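Local coordinates for protein choline kinase (Streptococcus pneumoniae, PDB 4R78) that probably catalyses the transfer of phosphate from ATP to choline and holds AMP in its nucleotide pocket in this crystal, at residues 147-152 / 223-228; 170-175 / 298-303; 177-182 / 264-269. All blocks are in the same frame, centred on the assembly; numbering follows the deposited sequence.

Contact 1. Residues 147-152 / 223-228; sequences FAPFEE and PMWDLA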
loop_
_atom_site.group_PDB
_atom_site.type_symbol
_atom_site.label_atom_id
_atom_site.label_comp_id
_atom_site.label_asym_id
_atom_site.label_seq_id
_atom_site.Cartn_x
_atom_site.Cartn_y
_atom_site.Cartn_z
ATOM N N PHE A 147 -0.672 10.507 8.176
ATOM C CA PHE A 147 -1.854 9.979 7.506
ATOM C C PHE A 147 -3.139 10.507 8.129
ATOM O O PHE A 147 -3.382 10.362 9.328
ATOM C CB PHE A 147 -1.859 8.447 7.438
ATOM C CG PHE A 147 -2.706 7.906 6.321
ATOM C CD1 PHE A 147 -2.190 7.785 5.035
ATOM C CD2 PHE A 147 -4.030 7.542 6.543
ATOM C CE1 PHE A 147 -2.971 7.294 3.990
ATOM C CE2 PHE A 147 -4.817 7.057 5.504
ATOM C CZ PHE A 147 -4.289 6.930 4.225
ATOM N N ALA A 148 -3.943 11.141 7.286
ATOM C CA ALA A 148 -5.191 11.749 7.702
ATOM C C ALA A 148 -6.275 11.192 6.784
ATOM O O ALA A 148 -6.489 11.714 5.686
ATOM C CB ALA A 148 -5.092 13.265 7.592
ATOM N N PRO A 149 -6.948 10.106 7.218
ATOM C CA PRO A 149 -7.876 9.362 6.355
ATOM C C PRO A 149 -9.010 10.212 5.778
ATOM O O PRO A 149 -9.421 10.005 4.640
ATOM C CB PRO A 149 -8.448 8.293 7.294
ATOM C CG PRO A 149 -7.425 8.142 8.369
ATOM C CD PRO A 149 -6.868 9.515 8.569
ATOM N N PHE A 150 -9.504 11.167 6.558
ATOM C CA PHE A 150 -10.623 12.002 6.130
ATOM C C PHE A 150 -10.174 13.080 5.153
ATOM O O PHE A 150 -10.887 13.398 4.197
ATOM C CB PHE A 150 -11.368 12.546 7.355
ATOM C CG PHE A 150 -11.842 11.454 8.279
ATOM C CD1 PHE A 150 -13.030 10.779 8.017
ATOM C CD2 PHE A 150 -11.070 11.057 9.373
ATOM C CE1 PHE A 150 -13.465 9.747 8.843
ATOM C CE2 PHE A 150 -11.495 10.018 10.208
ATOM C CZ PHE A 150 -12.697 9.361 9.938
ATOM N N GLU A 151 -8.962 13.594 5.358
ATOM C CA GLU A 151 -8.318 14.455 4.370
ATOM C C GLU A 151 -8.026 13.681 3.079
ATOM O O GLU A 151 -8.117 14.233 1.981
ATOM C CB GLU A 151 -7.013 15.034 4.918
ATOM C CG GLU A 151 -7.173 16.142 5.953
ATOM C CD GLU A 151 -5.833 16.670 6.452
ATOM O OE1 GLU A 151 -5.764 17.130 7.613
ATOM O OE2 GLU A 151 -4.843 16.619 5.687
ATOM N N GLU A 152 -7.680 12.401 3.217
ATOM C CA GLU A 152 -7.390 11.555 2.061
ATOM C C GLU A 152 -8.613 11.403 1.159
ATOM O O GLU A 152 -8.504 11.498 -0.064
ATOM C CB GLU A 152 -6.868 10.183 2.499
ATOM C CG GLU A 152 -6.217 9.373 1.380
ATOM C CD GLU A 152 -4.735 9.674 1.191
ATOM O OE1 GLU A 152 -4.061 8.877 0.505
ATOM O OE2 GLU A 152 -4.237 10.685 1.728
ATOM N N PRO A 223 -1.523 2.170 14.300
ATOM C CA PRO A 223 -1.211 0.821 13.823
ATOM C C PRO A 223 -2.422 -0.055 13.488
ATOM O O PRO A 223 -2.296 -0.980 12.678
ATOM C CB PRO A 223 -0.423 0.217 14.985
ATOM C CG PRO A 223 0.279 1.379 15.558
ATOM C CD PRO A 223 -0.740 2.498 15.508
ATOM N N MET A 224 -3.582 0.235 14.078
ATOM C CA MET A 224 -4.779 -0.537 13.760
ATOM C C MET A 224 -5.217 -0.368 12.301
ATOM O O MET A 224 -5.931 -1.212 11.768
ATOM C CB MET A 224 -5.926 -0.248 14.737
ATOM C CG MET A 224 -5.690 -0.744 16.169
ATOM S SD MET A 224 -5.220 -2.488 16.304
ATOM C CE MET A 224 -3.442 -2.350 16.483
ATOM N N TRP A 225 -4.758 0.702 11.649
ATOM C CA TRP A 225 -4.958 0.844 10.204
ATOM C C TRP A 225 -4.279 -0.315 9.471
ATOM O O TRP A 225 -4.874 -0.944 8.590
ATOM C CB TRP A 225 -4.404 2.183 9.701
ATOM C CG TRP A 225 -4.414 2.305 8.201
ATOM C CD1 TRP A 225 -3.528 1.734 7.329
ATOM C CD2 TRP A 225 -5.350 3.038 7.400
ATOM N NE1 TRP A 225 -3.856 2.060 6.038
ATOM C CE2 TRP A 225 -4.970 2.858 6.048
ATOM C CE3 TRP A 225 -6.479 3.818 7.688
ATOM C CZ2 TRP A 225 -5.669 3.440 4.986
ATOM C CZ3 TRP A 225 -7.176 4.401 6.627
ATOM C CH2 TRP A 225 -6.768 4.200 5.293
ATOM N N ASP A 226 -3.025 -0.584 9.831
ATOM C CA ASP A 226 -2.268 -1.663 9.198
ATOM C C ASP A 226 -2.904 -3.029 9.451
ATOM O O ASP A 226 -2.978 -3.866 8.546
ATOM C CB ASP A 226 -0.811 -1.661 9.661
ATOM C CG ASP A 226 0.069 -0.710 8.864
ATOM O OD1 ASP A 226 -0.426 -0.053 7.918
ATOM O OD2 ASP A 226 1.266 -0.633 9.194
ATOM N N LEU A 227 -3.369 -3.254 10.677
ATOM C CA LEU A 227 -4.033 -4.509 10.998
ATOM C C LEU A 227 -5.327 -4.671 10.195
ATOM O O LEU A 227 -5.575 -5.736 9.622
ATOM C CB LEU A 227 -4.277 -4.638 12.504
ATOM C CG LEU A 227 -3.106 -5.189 13.329
ATOM C CD1 LEU A 227 -1.849 -4.319 13.289
ATOM C CD2 LEU A 227 -3.537 -5.398 14.749
ATOM N N ALA A 228 -6.119 -3.602 10.121
ATOM C CA ALA A 228 -7.328 -3.599 9.302
ATOM C C ALA A 228 -7.029 -3.950 7.849
ATOM O O ALA A 228 -7.737 -4.754 7.248
ATOM C CB ALA A 228 -8.046 -2.266 9.405
#
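Phe-147 and Trp-225 meet as an edge-to-face aromatic pair. The phenyl edge is directed at the six-membered ring of the indole; the two planes stand at 55° and the ring centroids are 4.7 Å apart. Contact is made by the CE2-CZ edge of the phenyl: Phe-147 CE2 sits over a face of the indole, offset toward its rim, 3.5 Å from Trp-225 CH2, while Phe-147 CZ lies 3.8 Å from Trp-225 CZ2. Both side chains have CG swung away from their own backbone N (chi1 -156° for Phe-147, 172° for Trp-225), which extends each ring toward the other backbone. That reach is needed, since the closest CA atoms, those of Pro-149 and Trp-225, are 9.8 Å apart.

In this kinase-like fold the contact lies in the helical C-terminal lobe, where helix 223-233 is hydrogen-bonded to the loop that follows strand 191-193. Trp-225 NE1 is a donor to Ile-195 O, so the indole is held at its polar edge as well as by hydrophobic contact. Neighbouring Asp-226 accepts from the backbone N of His-194 and Ile-195, consistent with the role of the helix F aspartate that anchors the catalytic loop in protein kinases.

Pro-149 adds a second apolar touch: its CG approaches Trp-225 CZ3 at 4.1 Å, the pyrrolidine and indole running past each other in opposite senses. Proline suits this first turn of helix 149-159, where a backbone N-H is not required. Ala-148 at the N-cap starts the helix, its O accepting from Glu-152 N at 2.8 Å.

Contact 2. Residues 170-175 / 298-303; sequences ESVRNA and KGLASY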
loop_
_atom_site.group_PDB
_atom_site.type_symbol
_atom_site.label_atom_id
_atom_site.label_comp_id
_atom_site.label_asym_id
_atom_site.label_seq_id
_atom_site.Cartn_x
_atom_site.Cartn_y
_atom_site.Cartn_z
ATOM N N GLU A 170 -23.926 10.799 -0.729
ATOM C CA GLU A 170 -23.997 11.772 0.363
ATOM C C GLU A 170 -24.262 11.123 1.725
ATOM O O GLU A 170 -23.560 11.409 2.697
ATOM C CB GLU A 170 -24.999 12.887 0.053
ATOM C CG GLU A 170 -24.482 13.905 -0.949
ATOM C CD GLU A 170 -23.173 14.553 -0.519
ATOM O OE1 GLU A 170 -22.205 14.502 -1.304
ATOM O OE2 GLU A 170 -23.109 15.100 0.604
ATOM N N SER A 171 -25.243 10.226 1.792
ATOM C CA SER A 171 -25.526 9.501 3.033
ATOM C C SER A 171 -24.358 8.623 3.495
ATOM O O SER A 171 -24.061 8.552 4.686
ATOM C CB SER A 171 -26.796 8.663 2.902
ATOM O OG SER A 171 -27.946 9.494 2.846
ATOM N N VAL A 172 -23.701 7.952 2.554
ATOM C CA VAL A 172 -22.549 7.118 2.896
ATOM C C VAL A 172 -21.381 7.984 3.383
ATOM O O VAL A 172 -20.788 7.708 4.428
ATOM C CB VAL A 172 -22.142 6.201 1.711
ATOM C CG1 VAL A 172 -20.838 5.467 2.005
ATOM C CG2 VAL A 172 -23.256 5.192 1.419
ATOM N N ARG A 173 -21.089 9.045 2.629
ATOM C CA ARG A 173 -20.019 9.986 2.959
ATOM C C ARG A 173 -20.182 10.543 4.373
ATOM O O ARG A 173 -19.247 10.506 5.174
ATOM C CB ARG A 173 -20.003 11.127 1.940
ATOM C CG ARG A 173 -18.824 12.066 2.056
ATOM C CD ARG A 173 -18.974 13.225 1.091
ATOM N NE ARG A 173 -17.740 14.005 1.007
ATOM C CZ ARG A 173 -17.465 15.068 1.755
ATOM N NH1 ARG A 173 -18.343 15.501 2.652
ATOM N NH2 ARG A 173 -16.306 15.698 1.602
ATOM N N ASN A 174 -21.376 11.041 4.683
ATOM C CA ASN A 174 -21.629 11.612 6.001
ATOM C C ASN A 174 -21.477 10.587 7.123
ATOM O O ASN A 174 -20.960 10.903 8.198
ATOM C CB ASN A 174 -23.003 12.287 6.058
ATOM C CG ASN A 174 -23.108 13.498 5.140
ATOM O OD1 ASN A 174 -24.182 13.805 4.634
ATOM N ND2 ASN A 174 -21.993 14.191 4.923
ATOM N N ALA A 175 -21.919 9.358 6.875
ATOM C CA ALA A 175 -21.748 8.280 7.848
ATOM C C ALA A 175 -20.268 7.958 8.065
ATOM O O ALA A 175 -19.836 7.739 9.194
ATOM C CB ALA A 175 -22.520 7.034 7.423
ATOM N N LYS A 298 -21.847 -2.083 3.903
ATOM C CA LYS A 298 -22.072 -3.236 4.781
ATOM C C LYS A 298 -21.425 -3.027 6.149
ATOM O O LYS A 298 -22.042 -3.294 7.184
ATOM C CB LYS A 298 -21.521 -4.508 4.123
ATOM C CG LYS A 298 -21.753 -5.793 4.905
ATOM C CD LYS A 298 -21.065 -6.971 4.224
ATOM C CE LYS A 298 -21.145 -8.243 5.061
ATOM N NZ LYS A 298 -22.512 -8.833 5.071
ATOM N N GLY A 299 -20.183 -2.544 6.143
ATOM C CA GLY A 299 -19.440 -2.272 7.371
ATOM C C GLY A 299 -20.094 -1.220 8.245
ATOM O O GLY A 299 -20.132 -1.364 9.470
ATOM N N LEU A 300 -20.609 -0.162 7.618
ATOM C CA LEU A 300 -21.316 0.897 8.342
ATOM C C LEU A 300 -22.542 0.348 9.070
ATOM O O LEU A 300 -22.775 0.687 10.231
ATOM C CB LEU A 300 -21.711 2.043 7.401
ATOM C CG LEU A 300 -20.608 3.008 6.949
ATOM C CD1 LEU A 300 -21.088 3.808 5.754
ATOM C CD2 LEU A 300 -20.161 3.933 8.081
ATOM N N ALA A 301 -23.307 -0.509 8.394
ATOM C CA ALA A 301 -24.500 -1.113 8.995
ATOM C C ALA A 301 -24.144 -2.026 10.163
ATOM O O ALA A 301 -24.796 -1.979 11.211
ATOM C CB ALA A 301 -25.305 -1.870 7.953
ATOM N N SER A 302 -23.104 -2.840 9.985
ATOM C CA SER A 302 -22.658 -3.780 11.018
ATOM C C SER A 302 -22.077 -3.052 12.230
ATOM O O SER A 302 -22.272 -3.479 13.375
ATOM C CB SER A 302 -21.636 -4.768 10.449
ATOM O OG SER A 302 -22.174 -5.481 9.349
ATOM N N TYR A 303 -21.375 -1.952 11.969
ATOM C CA TYR A 303 -20.793 -1.132 13.025
ATOM C C TYR A 303 -21.875 -0.460 13.873
ATOM O O TYR A 303 -21.799 -0.468 15.105
ATOM C CB TYR A 303 -19.836 -0.082 12.442
ATOM C CG TYR A 303 -19.242 0.817 13.498
ATOM C CD1 TYR A 303 -18.213 0.363 14.322
ATOM C CD2 TYR A 303 -19.721 2.111 13.686
ATOM C CE1 TYR A 303 -17.673 1.176 15.304
ATOM C CE2 TYR A 303 -19.186 2.937 14.667
ATOM C CZ TYR A 303 -18.163 2.461 15.469
ATOM O OH TYR A 303 -17.629 3.264 16.440
#
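Leu-300 bridges Val-172 and Ala-175, two residues three apart and therefore on a common flank of helix 169-177. Along helix 288-303, Gly-299 precedes this leucine. It offers no side chain to the neighbouring helix, and its O accepts from Tyr-303 N at 2.9 Å.

Leu-300 follows and is the residue of 298-303 that makes the contact, though Tyr-293 and Val-297 of the same helix also meet Val-172. With CG anti to the carbonyl carbon (chi1 -76°), its branched end reaches the other helix. CD1 rests 3.9 Å from Ala-175 CB and 4.1 Å from Val-172 CG1; CD2 flanks the same methyl, 4.0 Å from Ala-175 CB. Alanine suits this place because its small side chain permits a close approach, the CA atoms of Ala-175 and Leu-300 being 7.4 Å apart. Within the helical C-terminal lobe of the kinase-like fold, the contact joins the last helix, 288-303, to helix 169-177, with Ile-265 of helix 257-280 also against Leu-300.

One turn further on, Tyr-303 turns its ring to Leu-179, Ile-262 and Ile-265, and its hydroxyl is hydrogen-bonded to Glu-258. An amphipathic residue fits, the ring among apolar neighbours and the OH on a carboxylate.

Contact 3. Residues 177-182 / 264-269; sequences FSLEKR and KILQDT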
loop_
_atom_site.group_PDB
_atom_site.type_symbol
_atom_site.label_atom_id
_atom_site.label_comp_id
_atom_site.label_asym_id
_atom_site.label_seq_id
_atom_site.Cartn_x
_atom_site.Cartn_y
_atom_site.Cartn_z
ATOM N N PHE A 177 -17.694 10.097 7.528
ATOM C CA PHE A 177 -17.103 11.248 8.220
ATOM C C PHE A 177 -17.498 11.346 9.697
ATOM O O PHE A 177 -16.796 11.986 10.484
ATOM C CB PHE A 177 -17.411 12.560 7.484
ATOM C CG PHE A 177 -16.429 12.892 6.385
ATOM C CD1 PHE A 177 -15.306 13.673 6.645
ATOM C CD2 PHE A 177 -16.631 12.426 5.090
ATOM C CE1 PHE A 177 -14.399 13.985 5.629
ATOM C CE2 PHE A 177 -15.726 12.732 4.066
ATOM C CZ PHE A 177 -14.611 13.511 4.340
ATOM N N SER A 178 -18.617 10.716 10.067
ATOM C CA SER A 178 -19.047 10.687 11.466
ATOM C C SER A 178 -18.103 9.846 12.326
ATOM O O SER A 178 -18.076 9.985 13.550
ATOM C CB SER A 178 -20.489 10.179 11.599
ATOM O OG SER A 178 -20.556 8.764 11.530
ATOM N N LEU A 179 -17.323 8.979 11.682
ATOM C CA LEU A 179 -16.369 8.126 12.388
ATOM C C LEU A 179 -15.165 8.886 12.942
ATOM O O LEU A 179 -14.485 8.391 13.844
ATOM C CB LEU A 179 -15.915 6.969 11.488
ATOM C CG LEU A 179 -17.025 6.027 11.001
ATOM C CD1 LEU A 179 -16.495 5.052 9.956
ATOM C CD2 LEU A 179 -17.691 5.280 12.156
ATOM N N GLU A 180 -14.911 10.082 12.409
ATOM C CA GLU A 180 -13.797 10.915 12.873
ATOM C C GLU A 180 -13.920 11.245 14.363
ATOM O O GLU A 180 -12.937 11.159 15.103
ATOM C CB GLU A 180 -13.677 12.198 12.037
ATOM C CG GLU A 180 -12.416 13.015 12.333
ATOM C CD GLU A 180 -12.139 14.115 11.317
ATOM O OE1 GLU A 180 -13.037 14.475 10.524
ATOM O OE2 GLU A 180 -11.004 14.633 11.317
ATOM N N LYS A 181 -15.133 11.602 14.788
ATOM C CA LYS A 181 -15.417 11.914 16.191
ATOM C C LYS A 181 -15.181 10.715 17.109
ATOM O O LYS A 181 -14.635 10.870 18.205
ATOM C CB LYS A 181 -16.853 12.444 16.344
ATOM C CG LYS A 181 -17.337 12.661 17.787
ATOM C CD LYS A 181 -16.574 13.771 18.496
ATOM C CE LYS A 181 -17.038 13.923 19.939
ATOM N NZ LYS A 181 -16.260 14.980 20.640
ATOM N N ARG A 182 -15.592 9.526 16.665
ATOM C CA ARG A 182 -15.387 8.313 17.446
ATOM C C ARG A 182 -13.898 8.026 17.601
ATOM O O ARG A 182 -13.436 7.733 18.700
ATOM C CB ARG A 182 -16.119 7.111 16.835
ATOM C CG ARG A 182 -15.981 5.810 17.632
ATOM C CD ARG A 182 -16.477 5.948 19.074
ATOM N NE ARG A 182 -16.412 4.686 19.805
ATOM C CZ ARG A 182 -16.611 4.554 21.114
ATOM N NH1 ARG A 182 -16.886 5.613 21.869
ATOM N NH2 ARG A 182 -16.526 3.356 21.675
ATOM N N LYS A 264 -11.291 -0.473 8.542
ATOM C CA LYS A 264 -11.771 -1.268 7.403
ATOM C C LYS A 264 -12.743 -0.443 6.552
ATOM O O LYS A 264 -12.646 -0.437 5.330
ATOM C CB LYS A 264 -12.447 -2.564 7.873
ATOM C CG LYS A 264 -11.495 -3.653 8.360
ATOM C CD LYS A 264 -12.288 -4.883 8.768
ATOM C CE LYS A 264 -11.392 -6.030 9.199
ATOM N NZ LYS A 264 -12.202 -7.121 9.820
ATOM N N ILE A 265 -13.669 0.260 7.205
ATOM C CA ILE A 265 -14.636 1.103 6.499
ATOM C C ILE A 265 -13.944 2.255 5.772
ATOM O O ILE A 265 -14.263 2.555 4.617
ATOM C CB ILE A 265 -15.725 1.653 7.459
ATOM C CG1 ILE A 265 -16.576 0.506 8.016
ATOM C CG2 ILE A 265 -16.624 2.671 6.747
ATOM C CD1 ILE A 265 -17.340 0.869 9.277
ATOM N N LEU A 266 -12.980 2.881 6.444
ATOM C CA LEU A 266 -12.257 3.998 5.851
ATOM C C LEU A 266 -11.442 3.549 4.646
ATOM O O LEU A 266 -11.375 4.255 3.647
ATOM C CB LEU A 266 -11.364 4.688 6.886
ATOM C CG LEU A 266 -12.062 5.431 8.029
ATOM C CD1 LEU A 266 -11.042 6.091 8.924
ATOM C CD2 LEU A 266 -13.024 6.468 7.495
ATOM N N GLN A 267 -10.848 2.362 4.739
ATOM C CA GLN A 267 -10.070 1.798 3.638
ATOM C C GLN A 267 -10.930 1.485 2.417
ATOM O O GLN A 267 -10.576 1.850 1.300
ATOM C CB GLN A 267 -9.298 0.561 4.100
ATOM C CG GLN A 267 -8.056 0.936 4.888
ATOM C CD GLN A 267 -7.535 -0.150 5.804
ATOM O OE1 GLN A 267 -6.878 0.141 6.813
ATOM N NE2 GLN A 267 -7.804 -1.397 5.466
ATOM N N ASP A 268 -12.067 0.827 2.628
ATOM C CA ASP A 268 -12.963 0.540 1.516
ATOM C C ASP A 268 -13.440 1.821 0.829
ATOM O O ASP A 268 -13.525 1.868 -0.402
ATOM C CB ASP A 268 -14.140 -0.322 1.967
ATOM C CG ASP A 268 -13.807 -1.800 1.969
ATOM O OD1 ASP A 268 -12.888 -2.223 1.233
ATOM O OD2 ASP A 268 -14.478 -2.554 2.700
ATOM N N THR A 269 -13.701 2.862 1.620
ATOM C CA THR A 269 -14.111 4.155 1.080
ATOM C C THR A 269 -12.985 4.770 0.251
ATOM O O THR A 269 -13.176 5.098 -0.926
ATOM C CB THR A 269 -14.548 5.127 2.198
ATOM O OG1 THR A 269 -15.604 4.526 2.960
ATOM C CG2 THR A 269 -15.051 6.426 1.602
#
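Leu-179 reaches helix 257-280 through a single methyl, CD1, which meets Ile-265 and Leu-266 together. The apolar contacts converge on that methyl: Leu-179 CD1 is at ordinary van der Waals distance, 4.0 Å, from Ile-265 CG2, and at a longer 4.5 Å from Leu-266 CD2. Leu-179 and Ile-265 cross at about a right angle, so they meet at a point instead of lying alongside. CG2 of Ile-265, anti to the backbone N, makes the nearest approach to Leu-179, while CD1 reaches on to Gly-299 and Leu-300 of helix 288-303. Leu-266 contributes with its far end; the same CD2 meets Phe-150, and the side chain also touches Pro-149 and Val-176.

The backbone and hydroxyl hydrogen bonds stay within each segment or its immediate neighbour in the chain; between the two segments the contact is apolar. Ile-265 O takes two donors from Thr-269, the backbone N at 3.1 Å and OG1 at 2.9 Å, arriving from opposite faces of the carbonyl plane. Threonine thereby returns its hydroxyl to its own helix, a good solution for a buried polar group.

Ion pairs lie around it: Asp-268 binds Arg-292 and Arg-295 through its two carboxylate oxygens. Methyl-to-methyl packing is weakly directional; the Arg-182 to Glu-258 salt bridge adds a polar link between the same two helices, 179-186 and 257-280, while Asp-268 ties the long helix to helix 288-303.

How the contacts relate
Contact 3 stands between the other two, its centre about 9 Å from that of contact 1 and about 8 Å from that of contact 2. Contacts 1 and 2 have centres about 17 Å apart and nearest atoms about 6 Å apart. Phe-150 ties contact 1 to contact 3, its CZ lying 3.4 Å from Glu-180 N. Tyr-303 CE2 is 3.7 Å from Leu-179 CD2. The series runs outward, the centres of contacts 1, 3 and 2 lying about 11, 18 and 23 Å from the chain's centre. Contact 1 is probably linked indirectly to the AMP pocket: Trp-225 and Asp-226 are hydrogen-bonded to the loop at His-194 and Ile-195, which leads to pocket residues Glu-200 and Asn-201.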